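Local coordinates for serine acetyltransferase (Bacteroides vulgatus ATCC 8482, PDB 3F1X), which probably transfers an acetyl group from acetyl-CoA to L-serine, a step that leads towards cysteine, at residues P35-K40 against V174-R179; A89-G94 against E110-L115; P142-T145 against E149-S152; A51-G56 against R128-D133. All coordinates share one frame; numbering follows the deposited sequence.

Contact 1: P35-K40 against V174-R179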
loop_
_atom_site.group_PDB
_atom_site.type_symbol
_atom_site.label_atom_id
_atom_site.label_comp_id
_atom_site.label_asym_id
_atom_site.label_seq_id
_atom_site.Cartn_x
_atom_site.Cartn_y
_atom_site.Cartn_z
ATOM N N PRO A 35 2.316 -8.190 -23.402
ATOM C CA PRO A 35 2.200 -8.229 -21.943
ATOM C C PRO A 35 2.380 -9.668 -21.466
ATOM O O PRO A 35 2.035 -10.610 -22.179
ATOM C CB PRO A 35 0.791 -7.708 -21.702
ATOM C CG PRO A 35 0.042 -8.266 -22.868
ATOM C CD PRO A 35 0.993 -8.004 -24.027
ATOM N N LEU A 36 2.929 -9.834 -20.269
ATOM C CA LEU A 36 3.140 -11.164 -19.711
ATOM C C LEU A 36 2.100 -11.416 -18.625
ATOM O O LEU A 36 1.591 -10.477 -18.018
ATOM C CB LEU A 36 4.543 -11.275 -19.107
ATOM C CG LEU A 36 5.734 -11.225 -20.073
ATOM C CD1 LEU A 36 7.003 -10.904 -19.306
ATOM C CD2 LEU A 36 5.861 -12.552 -20.805
ATOM N N PRO A 37 1.762 -12.685 -18.378
ATOM C CA PRO A 37 0.774 -12.996 -17.346
ATOM C C PRO A 37 1.191 -12.400 -16.005
ATOM O O PRO A 37 2.361 -12.449 -15.627
ATOM C CB PRO A 37 0.759 -14.516 -17.346
ATOM C CG PRO A 37 0.970 -14.827 -18.788
ATOM C CD PRO A 37 2.114 -13.894 -19.140
ATOM N N SER A 38 0.227 -11.819 -15.303
ATOM C CA SER A 38 0.480 -11.193 -14.016
ATOM C C SER A 38 -0.210 -11.957 -12.900
ATOM O O SER A 38 -1.438 -12.017 -12.843
ATOM C CB SER A 38 -0.021 -9.743 -14.041
ATOM O OG SER A 38 -0.046 -9.171 -12.744
ATOM N N ALA A 39 0.579 -12.554 -12.017
ATOM C CA ALA A 39 0.004 -13.284 -10.900
ATOM C C ALA A 39 -0.859 -12.324 -10.083
ATOM O O ALA A 39 -1.886 -12.717 -9.536
ATOM C CB ALA A 39 1.113 -13.869 -10.036
ATOM N N LYS A 40 -0.448 -11.059 -10.010
ATOM C CA LYS A 40 -1.203 -10.072 -9.249
ATOM C C LYS A 40 -2.587 -9.834 -9.832
ATOM O O LYS A 40 -3.582 -9.856 -9.109
ATOM C CB LYS A 40 -0.431 -8.754 -9.170
ATOM C CG LYS A 40 0.788 -8.836 -8.264
ATOM C CD LYS A 40 1.553 -7.521 -8.195
ATOM C CE LYS A 40 2.716 -7.633 -7.216
ATOM N NZ LYS A 40 3.526 -6.383 -7.146
ATOM N N VAL A 174 -8.376 -20.585 -23.876
ATOM C CA VAL A 174 -7.402 -19.631 -23.361
ATOM C C VAL A 174 -6.178 -20.400 -22.871
ATOM O O VAL A 174 -6.253 -21.163 -21.911
ATOM C CB VAL A 174 -7.965 -18.813 -22.180
ATOM C CG1 VAL A 174 -6.910 -17.830 -21.683
ATOM C CG2 VAL A 174 -9.220 -18.062 -22.615
ATOM N N PRO A 175 -5.024 -20.206 -23.523
ATOM C CA PRO A 175 -3.830 -20.929 -23.085
ATOM C C PRO A 175 -3.119 -20.321 -21.874
ATOM O O PRO A 175 -3.286 -19.137 -21.567
ATOM C CB PRO A 175 -2.956 -20.917 -24.330
ATOM C CG PRO A 175 -3.237 -19.575 -24.907
ATOM C CD PRO A 175 -4.743 -19.396 -24.725
ATOM N N LEU A 176 -2.343 -21.156 -21.184
ATOM C CA LEU A 176 -1.552 -20.737 -20.023
ATOM C C LEU A 176 -2.327 -20.262 -18.790
ATOM O O LEU A 176 -2.129 -20.770 -17.689
ATOM C CB LEU A 176 -0.576 -19.640 -20.458
ATOM C CG LEU A 176 0.539 -19.275 -19.480
ATOM C CD1 LEU A 176 1.570 -20.404 -19.435
ATOM C CD2 LEU A 176 1.213 -17.973 -19.927
ATOM N N ILE A 177 -3.193 -19.277 -18.971
ATOM C CA ILE A 177 -3.963 -18.753 -17.858
ATOM C C ILE A 177 -4.655 -19.799 -16.972
ATOM O O ILE A 177 -4.658 -19.655 -15.750
ATOM C CB ILE A 177 -5.007 -17.733 -18.353
ATOM C CG1 ILE A 177 -4.294 -16.569 -19.050
ATOM C CG2 ILE A 177 -5.817 -17.197 -17.199
ATOM C CD1 ILE A 177 -3.213 -15.910 -18.199
ATOM N N PRO A 178 -5.243 -20.858 -17.559
ATOM C CA PRO A 178 -5.908 -21.864 -16.709
ATOM C C PRO A 178 -4.981 -22.538 -15.691
ATOM O O PRO A 178 -5.335 -22.686 -14.524
ATOM C CB PRO A 178 -6.465 -22.865 -17.723
ATOM C CG PRO A 178 -6.719 -22.002 -18.947
ATOM C CD PRO A 178 -5.461 -21.147 -18.987
ATOM N N ARG A 179 -3.798 -22.940 -16.139
ATOM C CA ARG A 179 -2.828 -23.596 -15.270
ATOM C C ARG A 179 -2.350 -22.617 -14.197
ATOM O O ARG A 179 -2.119 -22.987 -13.046
ATOM C CB ARG A 179 -1.644 -24.104 -16.099
ATOM C CG ARG A 179 -0.659 -24.979 -15.341
ATOM C CD ARG A 179 -1.338 -26.195 -14.721
ATOM N NE ARG A 179 -0.391 -27.012 -13.956
ATOM C CZ ARG A 179 0.482 -27.864 -14.492
ATOM N NH1 ARG A 179 0.538 -28.030 -15.807
ATOM N NH2 ARG A 179 1.305 -28.548 -13.707
#

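Contact 2: A89-G94 against E110-L115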
loop_
_atom_site.group_PDB
_atom_site.type_symbol
_atom_site.label_atom_id
_atom_site.label_comp_id
_atom_site.label_asym_id
_atom_site.label_seq_id
_atom_site.Cartn_x
_atom_site.Cartn_y
_atom_site.Cartn_z
ATOM N N ALA A 89 -2.583 -11.822 -22.676
ATOM C CA ALA A 89 -1.234 -12.258 -22.330
ATOM C C ALA A 89 -1.067 -13.755 -22.610
ATOM O O ALA A 89 -0.026 -14.200 -23.099
ATOM C CB ALA A 89 -0.941 -11.958 -20.858
ATOM N N GLY A 90 -2.104 -14.528 -22.301
ATOM C CA GLY A 90 -2.060 -15.962 -22.533
ATOM C C GLY A 90 -1.927 -16.289 -24.008
ATOM O O GLY A 90 -1.079 -17.090 -24.398
ATOM N N LEU A 91 -2.764 -15.666 -24.832
ATOM C CA LEU A 91 -2.719 -15.897 -26.264
ATOM C C LEU A 91 -1.337 -15.540 -26.810
ATOM O O LEU A 91 -0.800 -16.255 -27.653
ATOM C CB LEU A 91 -3.786 -15.058 -26.969
ATOM C CG LEU A 91 -5.244 -15.456 -26.720
ATOM C CD1 LEU A 91 -6.166 -14.339 -27.175
ATOM C CD2 LEU A 91 -5.549 -16.750 -27.456
ATOM N N CYS A 92 -0.763 -14.441 -26.322
ATOM C CA CYS A 92 0.555 -13.994 -26.779
ATOM C C CYS A 92 1.691 -14.913 -26.347
ATOM O O CYS A 92 2.668 -15.083 -27.075
ATOM C CB CYS A 92 0.850 -12.575 -26.273
ATOM S SG CYS A 92 -0.085 -11.258 -27.089
ATOM N N PHE A 93 1.565 -15.492 -25.158
ATOM C CA PHE A 93 2.594 -16.378 -24.630
ATOM C C PHE A 93 2.798 -17.590 -25.537
ATOM O O PHE A 93 3.801 -17.687 -26.240
ATOM C CB PHE A 93 2.209 -16.848 -23.230
ATOM C CG PHE A 93 3.386 -17.159 -22.354
ATOM C CD1 PHE A 93 4.057 -16.136 -21.686
ATOM C CD2 PHE A 93 3.832 -18.471 -22.204
ATOM C CE1 PHE A 93 5.161 -16.414 -20.873
ATOM C CE2 PHE A 93 4.937 -18.767 -21.394
ATOM C CZ PHE A 93 5.600 -17.734 -20.729
ATOM N N GLY A 94 1.850 -18.518 -25.508
ATOM C CA GLY A 94 1.952 -19.701 -26.344
ATOM C C GLY A 94 0.639 -20.008 -27.032
ATOM O O GLY A 94 -0.400 -19.457 -26.672
ATOM N N GLU A 110 -9.289 -7.431 -29.213
ATOM C CA GLU A 110 -10.621 -7.719 -29.725
ATOM C C GLU A 110 -10.984 -9.182 -29.473
ATOM O O GLU A 110 -12.089 -9.495 -29.029
ATOM C CB GLU A 110 -10.649 -7.417 -31.224
ATOM C CG GLU A 110 -11.910 -7.836 -31.950
ATOM C CD GLU A 110 -11.777 -7.674 -33.457
ATOM O OE1 GLU A 110 -12.685 -8.119 -34.189
ATOM O OE2 GLU A 110 -10.760 -7.098 -33.909
ATOM N N THR A 111 -10.043 -10.071 -29.758
ATOM C CA THR A 111 -10.254 -11.496 -29.561
ATOM C C THR A 111 -10.341 -11.815 -28.068
ATOM O O THR A 111 -11.203 -12.577 -27.635
ATOM C CB THR A 111 -9.095 -12.316 -30.156
ATOM O OG1 THR A 111 -8.874 -11.915 -31.513
ATOM C CG2 THR A 111 -9.410 -13.801 -30.116
ATOM N N ALA A 112 -9.442 -11.221 -27.291
ATOM C CA ALA A 112 -9.396 -11.445 -25.853
ATOM C C ALA A 112 -10.615 -10.893 -25.128
ATOM O O ALA A 112 -11.096 -11.499 -24.177
ATOM C CB ALA A 112 -8.124 -10.828 -25.269
ATOM N N SER A 113 -11.124 -9.748 -25.572
ATOM C CA SER A 113 -12.278 -9.158 -24.901
ATOM C C SER A 113 -13.545 -9.999 -25.068
ATOM O O SER A 113 -14.344 -10.110 -24.141
ATOM C CB SER A 113 -12.505 -7.723 -25.396
ATOM O OG SER A 113 -12.707 -7.686 -26.793
ATOM N N LEU A 114 -13.724 -10.605 -26.241
ATOM C CA LEU A 114 -14.901 -11.434 -26.471
ATOM C C LEU A 114 -14.804 -12.726 -25.644
ATOM O O LEU A 114 -15.793 -13.185 -25.070
ATOM C CB LEU A 114 -15.046 -11.754 -27.962
ATOM C CG LEU A 114 -16.331 -12.469 -28.399
ATOM C CD1 LEU A 114 -17.549 -11.741 -27.846
ATOM C CD2 LEU A 114 -16.386 -12.528 -29.918
ATOM N N LEU A 115 -13.609 -13.308 -25.575
ATOM C CA LEU A 115 -13.420 -14.518 -24.784
ATOM C C LEU A 115 -13.707 -14.185 -23.321
ATOM O O LEU A 115 -14.351 -14.956 -22.612
ATOM C CB LEU A 115 -11.986 -15.048 -24.931
ATOM C CG LEU A 115 -11.562 -15.665 -26.268
ATOM C CD1 LEU A 115 -10.109 -16.112 -26.190
ATOM C CD2 LEU A 115 -12.451 -16.856 -26.598
#

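Contact 3: P142-T145 against E149-S152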
loop_
_atom_site.group_PDB
_atom_site.type_symbol
_atom_site.label_atom_id
_atom_site.label_comp_id
_atom_site.label_asym_id
_atom_site.label_seq_id
_atom_site.Cartn_x
_atom_site.Cartn_y
_atom_site.Cartn_z
ATOM N N PRO A 142 -20.018 -33.259 9.334
ATOM C CA PRO A 142 -20.661 -32.882 10.595
ATOM C C PRO A 142 -19.961 -31.689 11.237
ATOM O O PRO A 142 -20.557 -30.952 12.021
ATOM C CB PRO A 142 -20.532 -34.148 11.438
ATOM C CG PRO A 142 -20.582 -35.237 10.405
ATOM C CD PRO A 142 -19.670 -34.691 9.334
ATOM N N ALA A 143 -18.687 -31.510 10.897
ATOM C CA ALA A 143 -17.890 -30.410 11.432
ATOM C C ALA A 143 -18.274 -29.092 10.764
ATOM O O ALA A 143 -17.906 -28.012 11.233
ATOM C CB ALA A 143 -16.400 -30.694 11.231
ATOM N N ALA A 144 -19.004 -29.189 9.659
ATOM C CA ALA A 144 -19.466 -28.004 8.948
ATOM C C ALA A 144 -20.779 -27.643 9.615
ATOM O O ALA A 144 -21.594 -28.523 9.894
ATOM C CB ALA A 144 -19.683 -28.317 7.477
ATOM N N THR A 145 -20.991 -26.358 9.877
ATOM C CA THR A 145 -22.215 -25.953 10.550
ATOM C C THR A 145 -22.992 -24.844 9.849
ATOM O O THR A 145 -23.938 -24.302 10.422
ATOM C CB THR A 145 -21.905 -25.509 11.998
ATOM O OG1 THR A 145 -20.806 -26.281 12.507
ATOM C CG2 THR A 145 -23.122 -25.738 12.898
ATOM N N GLU A 149 -20.159 -20.575 6.434
ATOM C CA GLU A 149 -18.842 -20.875 6.984
ATOM C C GLU A 149 -18.007 -21.597 5.937
ATOM O O GLU A 149 -16.793 -21.394 5.837
ATOM C CB GLU A 149 -18.962 -21.761 8.235
ATOM C CG GLU A 149 -17.612 -22.223 8.787
ATOM C CD GLU A 149 -17.722 -23.071 10.051
ATOM O OE1 GLU A 149 -18.228 -24.214 9.984
ATOM O OE2 GLU A 149 -17.295 -22.588 11.122
ATOM N N ILE A 150 -18.663 -22.452 5.164
ATOM C CA ILE A 150 -17.983 -23.218 4.131
ATOM C C ILE A 150 -17.444 -22.323 3.026
ATOM O O ILE A 150 -16.265 -22.385 2.696
ATOM C CB ILE A 150 -18.924 -24.275 3.534
ATOM C CG1 ILE A 150 -19.232 -25.328 4.610
ATOM C CG2 ILE A 150 -18.294 -24.910 2.303
ATOM C CD1 ILE A 150 -20.221 -26.380 4.184
ATOM N N ILE A 151 -18.308 -21.483 2.467
ATOM C CA ILE A 151 -17.909 -20.575 1.398
ATOM C C ILE A 151 -16.848 -19.589 1.875
ATOM O O ILE A 151 -15.896 -19.277 1.150
ATOM C CB ILE A 151 -19.118 -19.756 0.890
ATOM C CG1 ILE A 151 -20.154 -20.691 0.264
ATOM C CG2 ILE A 151 -18.657 -18.695 -0.120
ATOM C CD1 ILE A 151 -21.441 -19.998 -0.113
ATOM N N SER A 152 -17.017 -19.116 3.106
ATOM C CA SER A 152 -16.123 -18.123 3.691
ATOM C C SER A 152 -14.694 -18.521 4.051
ATOM O O SER A 152 -13.787 -17.706 3.897
ATOM C CB SER A 152 -16.796 -17.486 4.914
ATOM O OG SER A 152 -17.890 -16.682 4.517
#

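Contact 4: A51-G56 against R128-D133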
loop_
_atom_site.group_PDB
_atom_site.type_symbol
_atom_site.label_atom_id
_atom_site.label_comp_id
_atom_site.label_asym_id
_atom_site.label_seq_id
_atom_site.Cartn_x
_atom_site.Cartn_y
_atom_site.Cartn_z
ATOM N N ALA A 51 -16.522 -13.156 -5.654
ATOM C CA ALA A 51 -17.443 -12.146 -5.160
ATOM C C ALA A 51 -18.692 -12.048 -6.010
ATOM O O ALA A 51 -19.731 -11.595 -5.543
ATOM C CB ALA A 51 -16.749 -10.792 -5.100
ATOM N N ILE A 52 -18.576 -12.446 -7.269
ATOM C CA ILE A 52 -19.706 -12.418 -8.181
ATOM C C ILE A 52 -20.500 -13.722 -8.063
ATOM O O ILE A 52 -21.726 -13.724 -8.137
ATOM C CB ILE A 52 -19.234 -12.248 -9.638
ATOM C CG1 ILE A 52 -18.596 -10.876 -9.816
ATOM C CG2 ILE A 52 -20.404 -12.421 -10.586
ATOM C CD1 ILE A 52 -17.797 -10.722 -11.097
ATOM N N ILE A 53 -19.788 -14.829 -7.888
ATOM C CA ILE A 53 -20.436 -16.131 -7.757
ATOM C C ILE A 53 -21.158 -16.242 -6.411
ATOM O O ILE A 53 -22.256 -16.786 -6.329
ATOM C CB ILE A 53 -19.402 -17.268 -7.888
ATOM C CG1 ILE A 53 -18.889 -17.324 -9.327
ATOM C CG2 ILE A 53 -20.019 -18.602 -7.432
ATOM C CD1 ILE A 53 -17.605 -18.138 -9.517
ATOM N N PHE A 54 -20.535 -15.730 -5.357
ATOM C CA PHE A 54 -21.126 -15.758 -4.016
ATOM C C PHE A 54 -21.311 -14.315 -3.568
ATOM O O PHE A 54 -20.563 -13.813 -2.734
ATOM C CB PHE A 54 -20.186 -16.474 -3.044
ATOM C CG PHE A 54 -19.846 -17.875 -3.450
ATOM C CD1 PHE A 54 -20.814 -18.879 -3.412
ATOM C CD2 PHE A 54 -18.558 -18.193 -3.864
ATOM C CE1 PHE A 54 -20.496 -20.191 -3.784
ATOM C CE2 PHE A 54 -18.222 -19.502 -4.241
ATOM C CZ PHE A 54 -19.193 -20.499 -4.200
ATOM N N PRO A 55 -22.325 -13.630 -4.112
ATOM C CA PRO A 55 -22.588 -12.230 -3.762
ATOM C C PRO A 55 -22.779 -11.921 -2.283
ATOM O O PRO A 55 -23.540 -12.587 -1.585
ATOM C CB PRO A 55 -23.824 -11.890 -4.595
ATOM C CG PRO A 55 -24.533 -13.198 -4.703
ATOM C CD PRO A 55 -23.407 -14.183 -4.944
ATOM N N GLY A 56 -22.078 -10.899 -1.811
ATOM C CA GLY A 56 -22.192 -10.523 -0.418
ATOM C C GLY A 56 -21.233 -11.244 0.517
ATOM O O GLY A 56 -21.042 -10.806 1.649
ATOM N N ARG A 128 -24.241 -22.184 -10.232
ATOM C CA ARG A 128 -25.127 -23.334 -10.070
ATOM C C ARG A 128 -24.354 -24.597 -9.715
ATOM O O ARG A 128 -24.780 -25.375 -8.863
ATOM C CB ARG A 128 -25.921 -23.602 -11.352
ATOM C CG ARG A 128 -26.874 -22.495 -11.749
ATOM C CD ARG A 128 -27.718 -22.908 -12.946
ATOM N NE ARG A 128 -28.390 -21.754 -13.529
ATOM C CZ ARG A 128 -28.082 -21.235 -14.710
ATOM N NH1 ARG A 128 -27.116 -21.771 -15.438
ATOM N NH2 ARG A 128 -28.735 -20.175 -15.158
ATOM N N ILE A 129 -23.218 -24.809 -10.374
ATOM C CA ILE A 129 -22.425 -25.996 -10.095
ATOM C C ILE A 129 -21.752 -25.905 -8.733
ATOM O O ILE A 129 -21.831 -26.832 -7.934
ATOM C CB ILE A 129 -21.338 -26.228 -11.171
ATOM C CG1 ILE A 129 -21.987 -26.339 -12.551
ATOM C CG2 ILE A 129 -20.575 -27.511 -10.854
ATOM C CD1 ILE A 129 -21.002 -26.483 -13.697
ATOM N N LEU A 130 -21.099 -24.780 -8.473
ATOM C CA LEU A 130 -20.417 -24.599 -7.207
ATOM C C LEU A 130 -21.398 -24.732 -6.057
ATOM O O LEU A 130 -21.034 -25.213 -4.998
ATOM C CB LEU A 130 -19.709 -23.243 -7.172
ATOM C CG LEU A 130 -18.535 -23.189 -8.158
ATOM C CD1 LEU A 130 -17.990 -21.778 -8.260
ATOM C CD2 LEU A 130 -17.464 -24.153 -7.695
ATOM N N ALA A 131 -22.644 -24.314 -6.270
ATOM C CA ALA A 131 -23.660 -24.426 -5.230
ATOM C C ALA A 131 -23.808 -25.889 -4.795
ATOM O O ALA A 131 -23.980 -26.175 -3.609
ATOM C CB ALA A 131 -25.009 -23.875 -5.730
ATOM N N THR A 132 -23.729 -26.818 -5.747
ATOM C CA THR A 132 -23.857 -28.233 -5.403
ATOM C C THR A 132 -22.624 -28.711 -4.649
ATOM O O THR A 132 -22.715 -29.601 -3.795
ATOM C CB THR A 132 -24.072 -29.120 -6.658
ATOM O OG1 THR A 132 -22.873 -29.168 -7.439
ATOM C CG2 THR A 132 -25.218 -28.562 -7.497
ATOM N N ASP A 133 -21.469 -28.127 -4.963
ATOM C CA ASP A 133 -20.225 -28.502 -4.279
ATOM C C ASP A 133 -20.297 -28.054 -2.818
ATOM O O ASP A 133 -19.865 -28.776 -1.921
ATOM C CB ASP A 133 -19.004 -27.849 -4.936
ATOM C CG ASP A 133 -18.847 -28.230 -6.393
ATOM O OD1 ASP A 133 -19.130 -29.394 -6.747
ATOM O OD2 ASP A 133 -18.423 -27.367 -7.185
#

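Contact 1: P35-K40 against V174-R179
P37 overlaps L176 at a ring corner, its CG. This atom meets the CD2 methyl of L176 at 3.4 Å, which is tighter than usual for two carbons. The two side chains cross at about a right angle. The L176 side chain is carried out to the proline by an extended path: CG stands anti to the backbone N (chi1 -167°), and CD2 continues the chain. The second branch of the contact is looser. The CB of P37 lies 4.3 Å from CD1 of I177, the outermost methyl of that isoleucine. P37 thus touches two consecutive residues, L176 before the helix and I177 at its start.

The backbone of V174-R179 sets this up. I177 N is hydrogen-bonded to P175 O at 2.6 Å, and L176 has phi 65° and psi -55°. This is a classic gamma turn centred on L176. It comes right before helix 177-189, with L176 at the N-cap position. On the other side, S38 caps the start of helix 39-53 through its OG and the N of S41. F93 of helix 68-93 packs against both P37 and L176. L176 also packs on E149 of the second subunit.

The hydrogen bonds that shape each segment, the turn and the cap, lie within its own region of the chain. What passes between the segments is apolar packing, so their hold on each other comes from shape and exclusion of water.

Contact 2: A89-G94 against E110-L115
L91 meets T111, A112 and L115 through carbon atoms alone, and no flat group enters the contact. The single ring of the two segments, F93, is carried off by the turn of its helix and stays 12.1 Å from E110-L115 at its nearest. That ring works on another front, where it makes an edge-to-face stack with H30. G148 of the second subunit also packs against it.

The contact itself rests on one methyl. CD1 of L91 lies 4.4 Å from CB of A112, 4.4 Å from CD1 of L115 and 4.4 Å from CG2 of T111. The leucine chain is stretched to put it there. CG stands opposite the carbonyl carbon (chi1 -69°), and CD1 then runs straight on from CA (chi2 165°). The three partners lie on one face of the helix, at i, i+1 and i+4, and make a shallow seat for the methyl. T111, on the exposed side, adds its CG2.

The helical segments lie 10.5 Å apart at their axes, with an angle of 127° between their directions. They cross steeply, nearer antiparallel than parallel, and a single long side chain spans the gap. A112 also packs on I87 and L88 of helix 68-93, and P107 covers L91 from the loop before helix 109-120.

All three distances are those of loose van der Waals contact between aliphatic groups. The contact probably depends on dispersion and partial burial of methyls. It ties the end of helix 68-93 to helix 109-120 without imposing a precise polar register.

Contact 3: P142-T145 against E149-S152
A144 and I150 make the closely packed part of this contact, while T145 and E149 meet more loosely on the side where T145 is exposed. The CB of A144 lies 3.9 Å from CD1 of I150 and 4.2 Å from its CG1. The end of the ethyl branch does the touching. CG1 of I150 stands anti to the carbonyl carbon, and the branch then runs out straight (chi2 176°) to the alanine. Both residues are buried. Y138 and helix 123-139 cover both.

The polar side is less firm. T145 N donates to OE1 of E149 over 3.5 Å, with an angle of 154° at the hydrogen, and the bond is weak. The glutamate chain is extended as far as its carboxylate, with CG anti to the backbone N (chi1 175°). This carries OE1 back from the helix to the loop. OG1 of T145 stays 4.2 Å from OE1 of E149, and the two side chains cross at a slant. T145 itself is exposed, although E149 is buried in the assembly. R250 of the third subunit packs against P142.

The result is a short loop folded back on the first turn of helix 147-153. Loop and helix follow helix 123-139 in the helical N-terminal domain. One aliphatic pair fills the inner side, and one weak bond spans the other side. The chemistry implies that burial of A144 and I150 probably contributes more than the long, weak bond to the carboxylate.

Contact 4: A51-G56 against R128-D133
I53 is the first residue of its segment to touch the other helix, just after I52, whose O accepts a hydrogen bond from NH2 of R127 in helix 123-139. I53 makes the contact with two methyls. Its CG2 and its CD1 each lie 3.9 Å from CD1 of L130. Both methyls press on one side of the same leucine methyl. The side chains cross at about a right angle.

F54 comes next. It is the first residue to leave the helix, and the end of its ring, CZ, reaches CB of L130 at 4.1 Å. The approach is oblique, neither face nor edge. CG of F54 stands anti to its carbonyl carbon (chi1 -58°). This lays one ring face beneath I53, whose CG2 sits 3.7 Å above the plane, over the ring centre. I53 and F54 therefore form one apolar unit that takes hold of L130 near both ends of its side chain. Y23 of the third subunit packs on F54 and P55.

In R128-D133, OG1 of T132 bonds to I129 O at 2.6 Å, in the carbonyl plane. That oxygen also accepts from D133 N. T132 and D133 further bond to the backbone N atoms of H202 and F203, and D133 forms a salt bridge with R164.

The arrangement is helix-end packing in the all-helical N-terminal domain of a serine acetyltransferase. T132 and D133 of helix 123-139 tie that domain to the first coil of the left-handed parallel beta-helix.

Contacts 1 and 2 lie side by side, with centres 10 Å apart. They touch where F93 CG of contact 2 comes within 3.4 Å of L176 CD2 of contact 1. Contacts 3 and 4 also touch, through I151 CD1 and F54 CD1 at 3.5 Å, with centres 15 Å apart. The two pairs are well separated within one chain: contacts 1 and 3 are about 31 Å apart between centres. The assembly brings them together, because L176 of one subunit packs on E149 of another, and L36 packs on G56 of a neighbouring subunit. Contacts 1 and 4 share helix 39-53. No ligand marks an active site here; in relatives it lies between beta-helix subunits.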